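Local coordinates for TarM (Staphylococcus aureus subsp. aureus 21178, PDB 4X7R), which belongs to the group 1 glycosyl transferases of the GT-B clan and holds a bound uridine-5'-diphosphate in this structure, at residues H81-K86 with K172-I177; K307-P312 with A412-R417; S429-D434 with E472-K477. The protein carries 1 engineered substitution. All coordinates share one frame; numbering follows the deposited sequence.

Interaction 1: H81-K86 with K172-I177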
loop_
_atom_site.group_PDB
_atom_site.type_symbol
_atom_site.label_atom_id
_atom_site.label_comp_id
_atom_site.label_asym_id
_atom_site.label_seq_id
_atom_site.Cartn_x
_atom_site.Cartn_y
_atom_site.Cartn_z
ATOM N N HIS A 81 -22.250 23.052 -11.231
ATOM C CA HIS A 81 -21.991 24.113 -12.204
ATOM C C HIS A 81 -21.767 23.566 -13.594
ATOM O O HIS A 81 -21.445 22.392 -13.755
ATOM C CB HIS A 81 -20.788 24.959 -11.776
ATOM C CG HIS A 81 -21.032 25.716 -10.514
ATOM N ND1 HIS A 81 -21.623 26.991 -10.518
ATOM C CD2 HIS A 81 -20.771 25.355 -9.236
ATOM C CE1 HIS A 81 -21.699 27.344 -9.247
ATOM N NE2 HIS A 81 -21.210 26.385 -8.440
ATOM N N PHE A 82 -21.933 24.437 -14.592
ATOM C CA PHE A 82 -21.671 24.142 -15.991
ATOM C C PHE A 82 -20.397 24.909 -16.395
ATOM O O PHE A 82 -19.500 24.367 -17.040
ATOM C CB PHE A 82 -22.844 24.609 -16.855
ATOM C CG PHE A 82 -22.548 24.507 -18.325
ATOM C CD1 PHE A 82 -22.414 23.263 -18.939
ATOM C CD2 PHE A 82 -22.401 25.649 -19.096
ATOM C CE1 PHE A 82 -22.155 23.165 -20.305
ATOM C CE2 PHE A 82 -22.189 25.549 -20.475
ATOM C CZ PHE A 82 -22.057 24.309 -21.070
ATOM N N LYS A 83 -20.349 26.161 -16.003
ATOM C CA LYS A 83 -19.261 27.084 -16.265
ATOM C C LYS A 83 -18.142 26.899 -15.202
ATOM O O LYS A 83 -18.436 26.612 -14.049
ATOM C CB LYS A 83 -19.839 28.522 -16.241
ATOM C CG LYS A 83 -18.848 29.688 -16.378
ATOM C CD LYS A 83 -19.456 31.063 -16.013
ATOM C CE LYS A 83 -19.632 31.337 -14.526
ATOM N NZ LYS A 83 -18.339 31.410 -13.774
ATOM N N SER A 84 -16.874 27.086 -15.604
ATOM C CA SER A 84 -15.706 27.068 -14.718
ATOM C C SER A 84 -15.704 28.300 -13.812
ATOM O O SER A 84 -16.266 29.347 -14.168
ATOM C CB SER A 84 -14.423 27.040 -15.533
ATOM O OG SER A 84 -14.240 25.708 -15.976
ATOM N N ASN A 85 -15.079 28.178 -12.633
ATOM C CA ASN A 85 -15.010 29.274 -11.666
ATOM C C ASN A 85 -13.988 30.338 -12.121
ATOM O O ASN A 85 -12.869 30.412 -11.608
ATOM C CB ASN A 85 -14.669 28.705 -10.292
ATOM C CG ASN A 85 -14.780 29.673 -9.153
ATOM O OD1 ASN A 85 -15.326 30.781 -9.279
ATOM N ND2 ASN A 85 -14.294 29.247 -8.004
ATOM N N LYS A 86 -14.382 31.155 -13.110
ATOM C CA LYS A 86 -13.540 32.208 -13.693
ATOM C C LYS A 86 -13.041 33.229 -12.684
ATOM O O LYS A 86 -11.912 33.693 -12.820
ATOM C CB LYS A 86 -14.262 32.920 -14.859
ATOM C CG LYS A 86 -14.767 31.983 -15.969
ATOM C CD LYS A 86 -13.663 31.583 -16.931
ATOM C CE LYS A 86 -13.887 30.222 -17.519
ATOM N NZ LYS A 86 -12.653 29.745 -18.178
ATOM N N LYS A 172 -14.212 22.092 -11.909
ATOM C CA LYS A 172 -14.518 23.412 -12.465
ATOM C C LYS A 172 -13.921 24.574 -11.643
ATOM O O LYS A 172 -14.097 25.736 -12.003
ATOM C CB LYS A 172 -16.026 23.572 -12.724
ATOM C CG LYS A 172 -16.558 22.533 -13.707
ATOM C CD LYS A 172 -17.972 22.801 -14.195
ATOM C CE LYS A 172 -18.449 21.667 -15.087
ATOM N NZ LYS A 172 -18.860 20.476 -14.316
ATOM N N GLY A 173 -13.202 24.249 -10.560
ATOM C CA GLY A 173 -12.550 25.254 -9.729
ATOM C C GLY A 173 -13.395 25.799 -8.598
ATOM O O GLY A 173 -13.078 26.864 -8.058
ATOM N N TYR A 174 -14.459 25.078 -8.211
ATOM C CA TYR A 174 -15.324 25.502 -7.102
ATOM C C TYR A 174 -14.963 24.764 -5.800
ATOM O O TYR A 174 -14.752 23.551 -5.834
ATOM C CB TYR A 174 -16.809 25.263 -7.444
ATOM C CG TYR A 174 -17.303 26.093 -8.608
ATOM C CD1 TYR A 174 -17.784 27.388 -8.417
ATOM C CD2 TYR A 174 -17.266 25.598 -9.903
ATOM C CE1 TYR A 174 -18.240 28.155 -9.491
ATOM C CE2 TYR A 174 -17.676 26.368 -10.982
ATOM C CZ TYR A 174 -18.192 27.633 -10.773
ATOM O OH TYR A 174 -18.632 28.342 -11.864
ATOM N N PRO A 175 -14.973 25.435 -4.638
ATOM C CA PRO A 175 -14.685 24.715 -3.370
ATOM C C PRO A 175 -15.824 23.793 -2.976
ATOM O O PRO A 175 -16.983 24.184 -3.125
ATOM C CB PRO A 175 -14.521 25.832 -2.333
ATOM C CG PRO A 175 -15.244 27.019 -2.937
ATOM C CD PRO A 175 -15.219 26.881 -4.419
ATOM N N TYR A 176 -15.500 22.567 -2.476
ATOM C CA TYR A 176 -16.518 21.580 -2.102
ATOM C C TYR A 176 -16.378 21.074 -0.677
ATOM O O TYR A 176 -17.350 20.578 -0.103
ATOM C CB TYR A 176 -16.647 20.428 -3.152
ATOM C CG TYR A 176 -15.408 19.566 -3.312
ATOM C CD1 TYR A 176 -14.357 19.966 -4.133
ATOM C CD2 TYR A 176 -15.260 18.380 -2.596
ATOM C CE1 TYR A 176 -13.217 19.182 -4.285
ATOM C CE2 TYR A 176 -14.112 17.593 -2.727
ATOM C CZ TYR A 176 -13.084 18.012 -3.557
ATOM O OH TYR A 176 -11.953 17.253 -3.724
ATOM N N ILE A 177 -15.163 21.210 -0.111
ATOM C CA ILE A 177 -14.787 20.843 1.255
ATOM C C ILE A 177 -13.778 21.888 1.749
ATOM O O ILE A 177 -12.861 22.249 1.003
ATOM C CB ILE A 177 -14.180 19.391 1.366
ATOM C CG1 ILE A 177 -15.235 18.314 1.150
ATOM C CG2 ILE A 177 -13.487 19.166 2.734
ATOM C CD1 ILE A 177 -14.708 16.916 1.142
#

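Interaction 2: K307-P312 with A412-R417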
loop_
_atom_site.group_PDB
_atom_site.type_symbol
_atom_site.label_atom_id
_atom_site.label_comp_id
_atom_site.label_asym_id
_atom_site.label_seq_id
_atom_site.Cartn_x
_atom_site.Cartn_y
_atom_site.Cartn_z
ATOM N N LYS A 307 -2.795 -16.586 -7.222
ATOM C CA LYS A 307 -2.956 -16.557 -8.671
ATOM C C LYS A 307 -1.971 -17.526 -9.279
ATOM O O LYS A 307 -0.771 -17.260 -9.292
ATOM C CB LYS A 307 -2.768 -15.132 -9.225
ATOM C CG LYS A 307 -3.170 -14.986 -10.697
ATOM C CD LYS A 307 -2.725 -13.638 -11.290
ATOM C CE LYS A 307 -3.670 -12.456 -11.123
ATOM N NZ LYS A 307 -4.939 -12.637 -11.884
ATOM N N ILE A 308 -2.476 -18.671 -9.725
ATOM C CA ILE A 308 -1.656 -19.690 -10.357
ATOM C C ILE A 308 -1.733 -19.515 -11.864
ATOM O O ILE A 308 -2.722 -19.883 -12.506
ATOM C CB ILE A 308 -1.930 -21.140 -9.868
ATOM C CG1 ILE A 308 -1.633 -21.268 -8.354
ATOM C CG2 ILE A 308 -1.069 -22.159 -10.659
ATOM C CD1 ILE A 308 -2.561 -22.153 -7.603
ATOM N N HIS A 309 -0.697 -18.894 -12.417
ATOM C CA HIS A 309 -0.576 -18.684 -13.853
ATOM C C HIS A 309 0.251 -19.869 -14.374
ATOM O O HIS A 309 0.361 -20.884 -13.682
ATOM C CB HIS A 309 0.108 -17.328 -14.129
ATOM C CG HIS A 309 1.332 -17.119 -13.296
ATOM N ND1 HIS A 309 2.515 -17.761 -13.632
ATOM C CD2 HIS A 309 1.532 -16.424 -12.161
ATOM C CE1 HIS A 309 3.392 -17.428 -12.707
ATOM N NE2 HIS A 309 2.859 -16.623 -11.811
ATOM N N ASN A 310 0.821 -19.754 -15.577
ATOM C CA ASN A 310 1.669 -20.800 -16.143
ATOM C C ASN A 310 3.078 -20.660 -15.576
ATOM O O ASN A 310 3.528 -19.548 -15.319
ATOM C CB ASN A 310 1.702 -20.684 -17.653
ATOM C CG ASN A 310 0.511 -21.316 -18.305
ATOM O OD1 ASN A 310 -0.563 -20.714 -18.406
ATOM N ND2 ASN A 310 0.682 -22.553 -18.747
ATOM N N ALA A 311 3.779 -21.769 -15.363
ATOM C CA ALA A 311 5.152 -21.691 -14.864
ATOM C C ALA A 311 6.074 -21.273 -16.029
ATOM O O ALA A 311 5.756 -21.612 -17.177
ATOM C CB ALA A 311 5.588 -23.040 -14.315
ATOM N N PRO A 312 7.192 -20.533 -15.783
ATOM C CA PRO A 312 8.096 -20.187 -16.895
ATOM C C PRO A 312 8.555 -21.471 -17.565
ATOM O O PRO A 312 8.943 -22.413 -16.865
ATOM C CB PRO A 312 9.269 -19.481 -16.209
ATOM C CG PRO A 312 8.761 -19.068 -14.892
ATOM C CD PRO A 312 7.723 -20.053 -14.493
ATOM N N ALA A 412 7.042 -16.843 -6.053
ATOM C CA ALA A 412 8.271 -17.497 -6.514
ATOM C C ALA A 412 8.058 -18.997 -6.659
ATOM O O ALA A 412 8.477 -19.584 -7.653
ATOM C CB ALA A 412 9.406 -17.224 -5.540
ATOM N N MET A 413 7.367 -19.606 -5.691
ATOM C CA MET A 413 7.060 -21.037 -5.696
ATOM C C MET A 413 6.133 -21.396 -6.853
ATOM O O MET A 413 6.337 -22.434 -7.499
ATOM C CB MET A 413 6.500 -21.472 -4.345
ATOM C CG MET A 413 7.575 -21.500 -3.271
ATOM S SD MET A 413 6.969 -21.861 -1.620
ATOM C CE MET A 413 6.556 -23.574 -1.792
ATOM N N ILE A 414 5.163 -20.512 -7.163
ATOM C CA ILE A 414 4.261 -20.687 -8.323
ATOM C C ILE A 414 5.094 -20.694 -9.637
ATOM O O ILE A 414 4.850 -21.526 -10.507
ATOM C CB ILE A 414 3.108 -19.652 -8.337
ATOM C CG1 ILE A 414 2.212 -19.833 -7.105
ATOM C CG2 ILE A 414 2.269 -19.728 -9.632
ATOM C CD1 ILE A 414 1.481 -18.618 -6.728
ATOM N N SER A 415 6.135 -19.838 -9.724
ATOM C CA SER A 415 7.019 -19.796 -10.893
ATOM C C SER A 415 8.139 -20.839 -10.824
ATOM O O SER A 415 9.132 -20.704 -11.534
ATOM C CB SER A 415 7.572 -18.392 -11.099
ATOM O OG SER A 415 6.552 -17.563 -11.629
ATOM N N LYS A 416 7.975 -21.889 -9.978
ATOM C CA LYS A 416 8.948 -22.987 -9.780
ATOM C C LYS A 416 10.342 -22.492 -9.332
ATOM O O LYS A 416 11.364 -23.095 -9.679
ATOM C CB LYS A 416 9.047 -23.895 -11.024
ATOM C CG LYS A 416 7.774 -24.630 -11.405
ATOM C CD LYS A 416 8.034 -25.494 -12.630
ATOM C CE LYS A 416 6.835 -26.314 -13.027
ATOM N NZ LYS A 416 7.033 -27.002 -14.336
ATOM N N ARG A 417 10.372 -21.381 -8.569
ATOM C CA ARG A 417 11.596 -20.778 -8.031
ATOM C C ARG A 417 11.620 -21.097 -6.534
ATOM O O ARG A 417 10.781 -20.596 -5.788
ATOM C CB ARG A 417 11.663 -19.241 -8.306
ATOM C CG ARG A 417 11.534 -18.833 -9.794
ATOM C CD ARG A 417 12.301 -19.759 -10.723
ATOM N NE ARG A 417 12.358 -19.324 -12.118
ATOM C CZ ARG A 417 12.094 -20.110 -13.162
ATOM N NH1 ARG A 417 11.667 -21.352 -12.977
ATOM N NH2 ARG A 417 12.233 -19.651 -14.396
HETATM O O HOH W 1 4.145 -16.076 -9.744
#

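Interaction 3: S429-D434 with E472-K477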
loop_
_atom_site.group_PDB
_atom_site.type_symbol
_atom_site.label_atom_id
_atom_site.label_comp_id
_atom_site.label_asym_id
_atom_site.label_seq_id
_atom_site.Cartn_x
_atom_site.Cartn_y
_atom_site.Cartn_z
ATOM N N SER A 429 6.725 -21.671 7.050
ATOM C CA SER A 429 6.562 -23.107 7.400
ATOM C C SER A 429 5.214 -23.690 6.981
ATOM O O SER A 429 5.049 -24.898 7.003
ATOM C CB SER A 429 6.847 -23.353 8.881
ATOM O OG SER A 429 5.967 -22.570 9.667
ATOM N N ASP A 430 4.256 -22.846 6.588
ATOM C CA ASP A 430 2.976 -23.340 6.084
ATOM C C ASP A 430 3.172 -23.939 4.709
ATOM O O ASP A 430 2.549 -24.960 4.392
ATOM C CB ASP A 430 1.967 -22.205 5.948
ATOM C CG ASP A 430 1.242 -21.839 7.210
ATOM O OD1 ASP A 430 1.671 -22.282 8.294
ATOM O OD2 ASP A 430 0.210 -21.169 7.115
ATOM N N PHE A 431 4.017 -23.303 3.878
ATOM C CA PHE A 431 4.168 -23.754 2.492
ATOM C C PHE A 431 5.524 -24.308 2.096
ATOM O O PHE A 431 5.603 -25.063 1.133
ATOM C CB PHE A 431 3.652 -22.674 1.523
ATOM C CG PHE A 431 4.140 -21.280 1.823
ATOM C CD1 PHE A 431 5.425 -20.883 1.467
ATOM C CD2 PHE A 431 3.309 -20.356 2.447
ATOM C CE1 PHE A 431 5.881 -19.600 1.758
ATOM C CE2 PHE A 431 3.770 -19.080 2.752
ATOM C CZ PHE A 431 5.055 -18.704 2.400
ATOM N N ILE A 432 6.593 -23.953 2.827
ATOM C CA ILE A 432 7.908 -24.504 2.506
ATOM C C ILE A 432 8.041 -25.847 3.223
ATOM O O ILE A 432 7.793 -25.912 4.425
ATOM C CB ILE A 432 9.095 -23.535 2.816
ATOM C CG1 ILE A 432 8.959 -22.195 2.031
ATOM C CG2 ILE A 432 10.465 -24.222 2.565
ATOM C CD1 ILE A 432 9.955 -21.100 2.465
ATOM N N GLU A 433 8.420 -26.913 2.479
ATOM C CA GLU A 433 8.669 -28.249 3.018
ATOM C C GLU A 433 10.176 -28.405 2.921
ATOM O O GLU A 433 10.719 -28.576 1.821
ATOM C CB GLU A 433 7.914 -29.334 2.232
ATOM C CG GLU A 433 6.399 -29.208 2.371
ATOM C CD GLU A 433 5.538 -30.371 1.908
ATOM O OE1 GLU A 433 5.865 -30.988 0.867
ATOM O OE2 GLU A 433 4.494 -30.621 2.554
ATOM N N ASP A 434 10.853 -28.182 4.057
ATOM C CA ASP A 434 12.305 -28.186 4.179
ATOM C C ASP A 434 12.934 -29.381 3.518
ATOM O O ASP A 434 12.509 -30.505 3.768
ATOM C CB ASP A 434 12.767 -28.093 5.647
ATOM C CG ASP A 434 14.272 -27.969 5.767
ATOM O OD1 ASP A 434 14.801 -26.884 5.468
ATOM O OD2 ASP A 434 14.925 -28.975 6.099
ATOM N N GLU A 472 3.541 -27.367 -7.158
ATOM C CA GLU A 472 2.659 -28.473 -6.818
ATOM C C GLU A 472 2.063 -28.289 -5.415
ATOM O O GLU A 472 0.864 -28.502 -5.237
ATOM C CB GLU A 472 3.473 -29.761 -6.837
ATOM C CG GLU A 472 2.929 -30.843 -7.736
ATOM C CD GLU A 472 3.881 -32.014 -7.898
ATOM O OE1 GLU A 472 4.204 -32.681 -6.885
ATOM O OE2 GLU A 472 4.307 -32.263 -9.048
ATOM N N ASN A 473 2.903 -27.887 -4.421
ATOM C CA ASN A 473 2.475 -27.663 -3.038
ATOM C C ASN A 473 1.535 -26.482 -2.923
ATOM O O ASN A 473 0.584 -26.552 -2.153
ATOM C CB ASN A 473 3.672 -27.487 -2.090
ATOM C CG ASN A 473 3.302 -27.711 -0.632
ATOM O OD1 ASN A 473 2.615 -28.670 -0.270
ATOM N ND2 ASN A 473 3.745 -26.846 0.245
ATOM N N ILE A 474 1.773 -25.405 -3.702
ATOM C CA ILE A 474 0.901 -24.213 -3.681
ATOM C C ILE A 474 -0.464 -24.541 -4.277
ATOM O O ILE A 474 -1.496 -24.208 -3.687
ATOM C CB ILE A 474 1.556 -22.933 -4.312
ATOM C CG1 ILE A 474 2.910 -22.560 -3.631
ATOM C CG2 ILE A 474 0.585 -21.741 -4.338
ATOM C CD1 ILE A 474 2.920 -22.438 -2.077
ATOM N N ILE A 475 -0.464 -25.210 -5.447
ATOM C CA ILE A 475 -1.687 -25.615 -6.153
ATOM C C ILE A 475 -2.541 -26.460 -5.202
ATOM O O ILE A 475 -3.705 -26.153 -4.994
ATOM C CB ILE A 475 -1.339 -26.348 -7.486
ATOM C CG1 ILE A 475 -0.859 -25.332 -8.542
ATOM C CG2 ILE A 475 -2.522 -27.179 -8.009
ATOM C CD1 ILE A 475 -0.201 -25.956 -9.790
ATOM N N GLU A 476 -1.930 -27.448 -4.560
ATOM C CA GLU A 476 -2.644 -28.325 -3.660
ATOM C C GLU A 476 -3.236 -27.669 -2.409
ATOM O O GLU A 476 -4.385 -27.950 -2.063
ATOM C CB GLU A 476 -1.760 -29.492 -3.280
ATOM C CG GLU A 476 -2.525 -30.562 -2.560
ATOM C CD GLU A 476 -1.640 -31.668 -2.024
ATOM O OE1 GLU A 476 -0.610 -31.977 -2.669
ATOM O OE2 GLU A 476 -1.987 -32.230 -0.959
ATOM N N LYS A 477 -2.476 -26.803 -1.747
ATOM C CA LYS A 477 -2.913 -26.256 -0.482
ATOM C C LYS A 477 -3.613 -24.910 -0.493
ATOM O O LYS A 477 -4.185 -24.533 0.536
ATOM C CB LYS A 477 -1.755 -26.309 0.532
ATOM C CG LYS A 477 -1.252 -27.749 0.774
ATOM C CD LYS A 477 -0.089 -27.775 1.762
ATOM C CE LYS A 477 0.223 -29.154 2.304
ATOM N NZ LYS A 477 0.695 -30.077 1.240
HETATM O O HOH W 2 3.240 -27.545 2.939
#

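Interaction 1: H81-K86 with K172-I177
In both His81 and Tyr174 a chi1 near -65° puts CG beside the backbone N, anti to the carbonyl carbon, and with chi2 near -88° in both residues the rings come to lie face to face. They form a stack with centroids 3.6 Å apart and planes inclined by only 4°. The backbone of Asn85 carries its CB over the opposite face of the Tyr174 ring, 3.6 Å from the centroid; with CG anti to the backbone N, the amide then follows along the ring. It is stacked almost parallel to that ring, so the phenol is held between an imidazole and an asparagine. Rotation is further fixed at the tip, where Tyr174 OH donates to Lys83 O at 2.8 Å from above the carbonyl plane. Asn85 is the centre of an inverse gamma turn just before helix 86-95. It grips the connection between strands 163-169 and 175-182 of the large antiparallel sheet, which the chain inserts within its first Rossmann-like lobe. Two bonds do this: Asn85 N donates almost straight to Lys172 O at 2.7 Å, and Asn85 ND2 reaches Gly173 O, also at 2.7 Å. The backbone of Gly173, at positive phi, passes close to Asn85, whose CB is 3.3 Å from Gly173 O. The Lys83 chain bends at chi3 and chi4 to give a bond of 3.0 Å from NZ to Ser84 O, while Lys86 N meets that oxygen from the opposite face of its plane. Lys172 NZ makes just a weak bond to His81 O, its stronger partner being Asn78 O.

Interaction 2: K307-P312 with A412-R417
Lys307 meets Ile414 through its backbone, its O lying 3.7 Å from Ile414 CD1, while its side chain turns elsewhere. Ile308 adds a branch-to-branch apolar touch, CG2 to Ile414 CG2 at 4.3 Å. At His309 a chi1 of 47° places CG between the backbone N and the carbonyl carbon, and the ring turns in to present one face to Ile414 CG2. This methyl sits 4.1 Å from the ring centroid, offset toward the rim, in a CH-pi contact. Ser415 OG lies at the ring edge, in its plane, 3.3 Å from His309 CE1. Next to CE1 on the ring, ND1 donates to Asn310 O at 2.7 Å, which steadies the ring. The surface it leans on is a helix terminus: helix 407-414 of the GT-B fold's C-terminal lobe closes in a Schellman motif, with Lys416 at positive phi as C-prime residue. Arg471 of helix 460-477 bonds to both His309 O and Ile414 O, tying loop and terminus together. Further on, Ala311 CB packs beside the extended aliphatic chain of Lys416, 3.7 Å from its CE. Pro312 then runs past Arg417 in the opposite direction, laying CG over a face of the guanidinium near its rim, while Pro312 CD comes within 3.3 Å of Ser415 O. The flat group is held in place by Leu390 O at NE and by Glu391 O and His314 O at NH2.

Interaction 3: S429-D434 with E472-K477
Asn473 points its CB from helix 460-477 toward segment 429-434. Its CG, anti to the backbone N (chi1 -161°), stands 3.9 Å from Phe431 O, and the amide beyond it lies between the segments and divides its work. ND2 donates to Phe431 O at 2.7 Å, but the N-H is bent well off the line, 124° at the hydrogen, and the bond is weak; Asn437 ND2 also serves that oxygen. A water accepts from Asn473 ND2 at 2.8 Å and lies beside Asp430 O and Glu433 OE2. OD1 turns to its own helix, where Lys477 NZ, one turn on, donates at 2.8 Å in the carbonyl plane. Glu433 OE2 stands 4.1 Å from Lys477 NZ, too far for a salt bridge, though the opposite charges may still attract. Beside these polar groups, Ile474 CD1 touches Phe431 CB at 3.7 Å. The Phe431 ring leads on to Ile410 and Met413 of helix 407-414, its side chain about 8 Å from the bound UDP and from the bound 3YW. The contact joins helix 460-477 to the turn before strand 438-441, an outermost strand of the six-stranded parallel sheet in the C-terminal Rossmann-like lobe of the GT-B fold.

Overall arrangement
Interactions 2 and 3 are neighbours in the C-terminal lobe, their centres 13 Å apart, and share one packing layer: Ile414 and Met413 of helix 407-414 lie against Ile474, and Ile308 against Ile475. Interaction 1 is remote, on the opposite side of the chain's centre and about 50 Å from interaction 2, centre to centre. The chemistry differs with place in the fold. The surface contact joins a loop to a strand connection by stacked rings and several direct hydrogen bonds. Interaction 2, partly buried, has no direct hydrogen bond across its segments and relies on apolar, CH-pi and proline-guanidinium packing. Interaction 3, buried and smallest in area, combines a weak amide bond with water and an apolar touch.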